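Aggretin alpha chain (Agkistrodon rhodostoma, PDB 3BX4) triggers platelet aggregation as a snake-venom toxin by binding the platelet receptor CLEC2, which leads to Syk and PLC-gamma-2 activation. Local coordinates at residues Asp68-Gly73 / Thr113-Trp118. Numbering follows the deposited sequence.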
loop_
_atom_site.group_PDB
_atom_site.type_symbol
_atom_site.label_atom_id
_atom_site.label_comp_id
_atom_site.label_asym_id
_atom_site.label_seq_id
_atom_site.Cartn_x
_atom_site.Cartn_y
_atom_site.Cartn_z
ATOM N N ASP C 68 -21.452 -8.311 -1.631
ATOM C CA ASP C 68 -21.818 -7.002 -1.119
ATOM C C ASP C 68 -20.997 -5.888 -1.715
ATOM O O ASP C 68 -21.425 -4.727 -1.724
ATOM C CB ASP C 68 -21.785 -6.869 0.410
ATOM C CG ASP C 68 -20.564 -7.475 1.074
ATOM O OD1 ASP C 68 -19.655 -8.053 0.395
ATOM O OD2 ASP C 68 -20.530 -7.332 2.359
ATOM N N TYR C 69 -19.802 -6.248 -2.136
ATOM C CA TYR C 69 -18.879 -5.184 -2.706
ATOM C C TYR C 69 -18.179 -5.726 -3.921
ATOM O O TYR C 69 -17.902 -6.920 -4.019
ATOM C CB TYR C 69 -17.801 -4.768 -1.708
ATOM C CG TYR C 69 -18.358 -4.054 -0.513
ATOM C CD1 TYR C 69 -18.682 -2.686 -0.539
ATOM C CD2 TYR C 69 -18.633 -4.764 0.643
ATOM C CE1 TYR C 69 -19.231 -2.058 0.591
ATOM C CE2 TYR C 69 -19.165 -4.124 1.776
ATOM C CZ TYR C 69 -19.456 -2.788 1.733
ATOM O OH TYR C 69 -20.023 -2.220 2.868
ATOM N N VAL C 70 -17.870 -4.827 -4.901
ATOM C CA VAL C 70 -17.150 -5.268 -6.057
ATOM C C VAL C 70 -16.045 -4.194 -6.274
ATOM O O VAL C 70 -16.406 -3.035 -6.363
ATOM C CB VAL C 70 -18.098 -5.340 -7.298
ATOM C CG1 VAL C 70 -17.230 -5.452 -8.607
ATOM C CG2 VAL C 70 -19.184 -6.505 -7.122
ATOM N N TRP C 71 -14.788 -4.614 -6.293
ATOM C CA TRP C 71 -13.651 -3.606 -6.415
ATOM C C TRP C 71 -13.695 -2.997 -7.763
ATOM O O TRP C 71 -13.905 -3.660 -8.747
ATOM C CB TRP C 71 -12.325 -4.330 -6.256
ATOM C CG TRP C 71 -12.061 -4.832 -4.847
ATOM C CD1 TRP C 71 -11.714 -6.157 -4.466
ATOM C CD2 TRP C 71 -12.062 -4.071 -3.643
ATOM N NE1 TRP C 71 -11.484 -6.198 -3.125
ATOM C CE2 TRP C 71 -11.693 -4.956 -2.568
ATOM C CE3 TRP C 71 -12.353 -2.746 -3.340
ATOM C CZ2 TRP C 71 -11.630 -4.506 -1.205
ATOM C CZ3 TRP C 71 -12.242 -2.275 -2.041
ATOM C CH2 TRP C 71 -11.878 -3.164 -0.946
ATOM N N ILE C 72 -13.350 -1.678 -7.804
ATOM C CA ILE C 72 -13.081 -0.981 -9.071
ATOM C C ILE C 72 -11.756 -0.265 -8.816
ATOM O O ILE C 72 -11.167 -0.402 -7.753
ATOM C CB ILE C 72 -14.247 0.030 -9.462
ATOM C CG1 ILE C 72 -14.520 1.004 -8.296
ATOM C CG2 ILE C 72 -15.505 -0.768 -9.902
ATOM C CD1 ILE C 72 -15.497 2.161 -8.747
ATOM N N GLY C 73 -11.265 0.573 -9.775
ATOM C CA GLY C 73 -9.853 0.943 -9.716
ATOM C C GLY C 73 -9.496 2.213 -8.942
ATOM O O GLY C 73 -8.402 2.722 -9.174
ATOM N N THR C 113 -26.428 -0.026 -2.858
ATOM C CA THR C 113 -26.847 1.076 -3.688
ATOM C C THR C 113 -26.779 0.744 -5.179
ATOM O O THR C 113 -26.512 1.620 -5.999
ATOM C CB THR C 113 -26.027 2.319 -3.383
ATOM O OG1 THR C 113 -24.630 1.991 -3.441
ATOM C CG2 THR C 113 -26.334 2.832 -1.975
ATOM N N GLY C 114 -27.024 -0.504 -5.539
ATOM C CA GLY C 114 -27.260 -0.866 -6.911
ATOM C C GLY C 114 -25.996 -0.947 -7.738
ATOM O O GLY C 114 -26.082 -0.942 -8.955
ATOM N N PHE C 115 -24.834 -1.025 -7.072
ATOM C CA PHE C 115 -23.514 -1.026 -7.752
ATOM C C PHE C 115 -23.315 0.192 -8.668
ATOM O O PHE C 115 -22.814 0.104 -9.804
ATOM C CB PHE C 115 -23.234 -2.299 -8.543
ATOM C CG PHE C 115 -23.267 -3.560 -7.708
ATOM C CD1 PHE C 115 -24.333 -4.445 -7.865
ATOM C CD2 PHE C 115 -22.255 -3.837 -6.806
ATOM C CE1 PHE C 115 -24.400 -5.597 -7.116
ATOM C CE2 PHE C 115 -22.310 -5.037 -6.036
ATOM C CZ PHE C 115 -23.382 -5.871 -6.221
ATOM N N ARG C 116 -23.707 1.344 -8.139
ATOM C CA ARG C 116 -23.522 2.582 -8.886
ATOM C C ARG C 116 -22.633 3.560 -8.072
ATOM O O ARG C 116 -21.461 3.859 -8.444
ATOM C CB ARG C 116 -24.885 3.104 -9.375
ATOM C CG ARG C 116 -24.969 3.044 -10.917
ATOM C CD ARG C 116 -26.031 3.974 -11.452
ATOM N NE ARG C 116 -25.697 4.822 -12.627
ATOM C CZ ARG C 116 -25.061 6.004 -12.559
ATOM N NH1 ARG C 116 -24.929 6.757 -13.644
ATOM N NH2 ARG C 116 -24.558 6.450 -11.422
ATOM N N LYS C 117 -23.083 4.031 -6.945
ATOM C CA LYS C 117 -22.283 4.985 -6.234
ATOM C C LYS C 117 -20.983 4.342 -5.701
ATOM O O LYS C 117 -20.976 3.161 -5.305
ATOM C CB LYS C 117 -23.089 5.585 -5.106
ATOM C CG LYS C 117 -24.301 6.403 -5.635
ATOM C CD LYS C 117 -23.898 7.758 -6.193
ATOM C CE LYS C 117 -24.977 8.795 -5.890
ATOM N NZ LYS C 117 -24.460 10.187 -6.016
ATOM N N TRP C 118 -19.899 5.101 -5.798
ATOM C CA TRP C 118 -18.637 4.681 -5.230
ATOM C C TRP C 118 -18.626 4.772 -3.702
ATOM O O TRP C 118 -19.120 5.741 -3.107
ATOM C CB TRP C 118 -17.503 5.517 -5.773
ATOM C CG TRP C 118 -17.511 5.664 -7.270
ATOM C CD1 TRP C 118 -18.098 4.848 -8.224
ATOM C CD2 TRP C 118 -16.807 6.676 -7.995
ATOM N NE1 TRP C 118 -17.805 5.320 -9.492
ATOM C CE2 TRP C 118 -17.027 6.434 -9.385
ATOM C CE3 TRP C 118 -16.013 7.737 -7.599
ATOM C CZ2 TRP C 118 -16.493 7.251 -10.379
ATOM C CZ3 TRP C 118 -15.510 8.584 -8.585
ATOM C CH2 TRP C 118 -15.736 8.319 -9.947
#
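With CG of Phe-115 turned opposite its own carbonyl carbon (chi1 -59°), the benzyl group swings out of the loop to Val-70, and with CG1 of Ile-72 set between backbone N and carbonyl carbon (chi1 54°) and the chain extended beyond it, the methyl CD1 reaches the indole of Trp-118. Two aliphatic-aromatic pairs result, each crossing at about a right angle. In the first, CG2 of Val-70 meets the Phe-115 ring obliquely at one side, 3.6 Å from CE2 and 4.1 Å from CD2. The carbonyl O of Asp-68 comes no nearer than 4.4 Å to the same CE2 of Phe-115, a loose contact. In the second, CD1 of Ile-72 sits over one face of the indole as a CH-pi contact, 4.1 Å from the centroid of the five-membered ring of Trp-118 and 27° off its normal. CD1 of Ile-72 is 3.8 Å from CD1 of Trp-118, its nearest ring atom.

Val-70 and Ile-72 point from the same side of strand 69-76, both with CB directed at the loop. The backbones stay well apart, with CA of Val-70 7.8 Å from CA of Phe-115. The contact thus lays the loop between strands 106-110 and 118-121 over strand 69-76 in the C-type lectin fold. Ile-58 of helix 48-59 touches both Val-70 and Phe-115; Leu-109 and Ile-45 each touch both Ile-72 and Trp-118. Trp-118 also meets aromatic side chains of another protein chain edge-to-face, so the indole links this core to the subunit interface. No hydrogen bond joins the two segments: they are held by dispersion and burial of apolar surface, with one methyl against each ring.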